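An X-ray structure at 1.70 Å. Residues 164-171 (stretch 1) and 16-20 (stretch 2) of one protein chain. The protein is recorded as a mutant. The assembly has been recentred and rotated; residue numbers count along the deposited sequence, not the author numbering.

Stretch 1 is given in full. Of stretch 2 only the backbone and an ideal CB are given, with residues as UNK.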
# COMPACT_ATOMS: atom_id res chain seq x y z
N LYS A 164 -34.97 18.10 10.59
CA LYS A 164 -35.63 19.00 11.54
C LYS A 164 -36.23 18.15 12.64
O LYS A 164 -37.00 17.23 12.37
CB LYS A 164 -36.68 19.84 10.81
CG LYS A 164 -36.08 20.57 9.59
CD LYS A 164 -37.13 21.11 8.62
CE LYS A 164 -36.45 21.62 7.35
NZ LYS A 164 -37.40 22.28 6.40
N THR A 165 -35.82 18.42 13.87
CA THR A 165 -36.17 17.57 15.01
C THR A 165 -36.75 18.45 16.12
O THR A 165 -36.65 19.66 16.04
CB THR A 165 -34.95 16.80 15.54
OG1 THR A 165 -34.21 17.64 16.43
CG2 THR A 165 -34.05 16.33 14.39
N PRO A 166 -37.34 17.83 17.16
CA PRO A 166 -37.85 18.66 18.27
C PRO A 166 -36.79 19.49 19.01
O PRO A 166 -37.16 20.44 19.72
CB PRO A 166 -38.45 17.62 19.22
CG PRO A 166 -38.81 16.48 18.35
CD PRO A 166 -37.76 16.43 17.29
N VAL A 167 -35.51 19.16 18.89
CA VAL A 167 -34.51 19.92 19.63
C VAL A 167 -33.87 20.99 18.73
O VAL A 167 -33.11 21.85 19.21
CB VAL A 167 -33.39 19.01 20.21
CG1 VAL A 167 -33.99 17.91 21.08
CG2 VAL A 167 -32.55 18.43 19.08
N GLY A 168 -34.15 20.92 17.43
CA GLY A 168 -33.55 21.83 16.47
C GLY A 168 -33.12 21.13 15.20
O GLY A 168 -33.49 19.98 14.97
N ASP A 169 -32.33 21.81 14.37
CA ASP A 169 -31.98 21.29 13.05
C ASP A 169 -30.58 20.71 12.96
O ASP A 169 -29.63 21.32 13.43
CB ASP A 169 -32.09 22.37 11.98
CG ASP A 169 -33.51 22.86 11.77
OD1 ASP A 169 -34.46 22.24 12.28
OD2 ASP A 169 -33.65 23.87 11.06
N VAL A 170 -30.47 19.55 12.31
CA VAL A 170 -29.18 18.97 11.95
C VAL A 170 -28.97 19.18 10.45
O VAL A 170 -29.83 18.82 9.65
CB VAL A 170 -29.13 17.45 12.27
CG1 VAL A 170 -27.76 16.82 11.82
CG2 VAL A 170 -29.43 17.18 13.76
N LEU A 171 -27.86 19.80 10.07
CA LEU A 171 -27.49 19.82 8.66
C LEU A 171 -26.40 18.80 8.39
O LEU A 171 -25.35 18.83 9.01
CB LEU A 171 -27.00 21.21 8.23
CG LEU A 171 -26.89 21.36 6.70
CD1 LEU A 171 -27.34 22.77 6.30
CD2 LEU A 171 -25.48 21.08 6.20
N UNK A 16 -34.83 16.72 29.90
CA UNK A 16 -35.61 16.86 28.67
C UNK A 16 -35.23 15.78 27.67
O UNK A 16 -34.07 15.36 27.64
CB UNK A 16 -35.40 18.25 28.05
N UNK A 17 -36.19 15.33 26.84
CA UNK A 17 -35.88 14.32 25.82
C UNK A 17 -34.85 14.84 24.82
O UNK A 17 -34.92 16.00 24.42
CB UNK A 17 -37.15 13.90 25.08
N UNK A 18 -33.91 14.00 24.44
CA UNK A 18 -32.83 14.41 23.55
C UNK A 18 -32.83 13.62 22.25
O UNK A 18 -33.38 12.52 22.17
CB UNK A 18 -31.48 14.25 24.25
N UNK A 19 -32.23 14.21 21.23
CA UNK A 19 -31.96 13.49 20.00
C UNK A 19 -30.71 12.65 20.25
O UNK A 19 -29.77 13.13 20.88
CB UNK A 19 -31.78 14.44 18.81
N UNK A 20 -30.72 11.40 19.81
CA UNK A 20 -29.50 10.60 19.81
C UNK A 20 -29.06 10.48 18.38
O UNK A 20 -29.85 10.10 17.51
CB UNK A 20 -29.71 9.23 20.45

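Stretch 1 offers a hairpin turn to the incoming segment. A type I beta turn runs from T165 to G168, closed by T165 N to G168 O at 3.0 Å and G168 N to T165 O at 3.1 Å. The hydroxyl of T165 is already engaged: OG1 donates to G168 O at 2.9 Å and accepts from V167 N at 3.2 Å. What remains for a neighbour is mostly methyl surface, from T165 CG2, both branches of V167, and V170 CG2.

Position 16 has phi/psi of -69/147, and no atom of stretch 1 lies within 5.5 Å of its ideal CB. Stretch 1 therefore hardly restricts the choice; small, polar or larger residues are all compatible with it. The deposited residue is A16, poorly ordered, whose CB stays 7.2 Å from V167 CG1.

Position 17 points its CA-to-CB bond sideways, again with an ideal CB free of neighbours within 5.5 Å. Its phi of -62° is compatible with proline, although many residues adopt these angles. The nearby feature is backbone: V167 CG1 lies 4.0 Å from the carbonyl O of this position, which says little about the side chain. The residue is P17, with a C-gamma exo ring whose nearest approach is P17 CB to V167 CG1, 6.5 Å.

At position 18 the CA-to-CB bond points away, and the ideal CB is 5.5 Å from V167 CG1. The extended angles, -119/158, suit beta-branched residues, but polar ones would also fit. T18 is found here, with chi1 in p; its closest contact is through the backbone, CA to V167 CG1 at 4.4 Å.

Position 19 is the one that faces stretch 1 squarely. Its CA-to-CB bond points toward it, its CA is 6.9 Å from that of V167, and the ideal CB lies 4.1 Å from V167 CG2 and 4.7 Å from T165 OG1. With that hydroxyl occupied and methyls lying beyond, an aliphatic chain is favoured; leucine, isoleucine, valine or methionine are all plausible. The residue is L19, with chi1 t and chi2 p. Its CB packs against V167 CG2 at 4.1 Å, while CD2 reaches T165 CG2 at 3.8 Å and V170 CG2 at 3.9 Å. It accounts for most of the area covered on stretch 2, and since no hydrogen bond crosses between the stretches, the contact rests on apolar packing.

Position 20, at -107/126, continues the strand with its ideal CB beyond 5.5 Å of stretch 1, leaving polar, charged or apolar residues possible. E20 is deposited, its side chain coming no nearer than E20 CG to V167 CG1, 9.5 Å.

Stretch 2 16-20: APTLE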
# COMPACT_ATOMS: atom_id res chain seq x y z
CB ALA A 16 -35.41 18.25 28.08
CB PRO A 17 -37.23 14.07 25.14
CG PRO A 17 -38.25 14.53 26.13
CD PRO A 17 -37.62 15.69 26.84
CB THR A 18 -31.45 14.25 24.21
OG1 THR A 18 -31.30 12.89 24.66
CG2 THR A 18 -31.31 15.18 25.40
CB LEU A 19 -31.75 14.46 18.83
CG LEU A 19 -31.53 13.89 17.43
CD1 LEU A 19 -32.78 13.18 16.96
CD2 LEU A 19 -31.10 14.97 16.44
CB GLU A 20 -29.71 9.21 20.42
CG GLU A 20 -30.23 9.25 21.87
CD GLU A 20 -30.56 7.88 22.42
OE1 GLU A 20 -30.84 6.95 21.63
OE2 GLU A 20 -30.56 7.73 23.65
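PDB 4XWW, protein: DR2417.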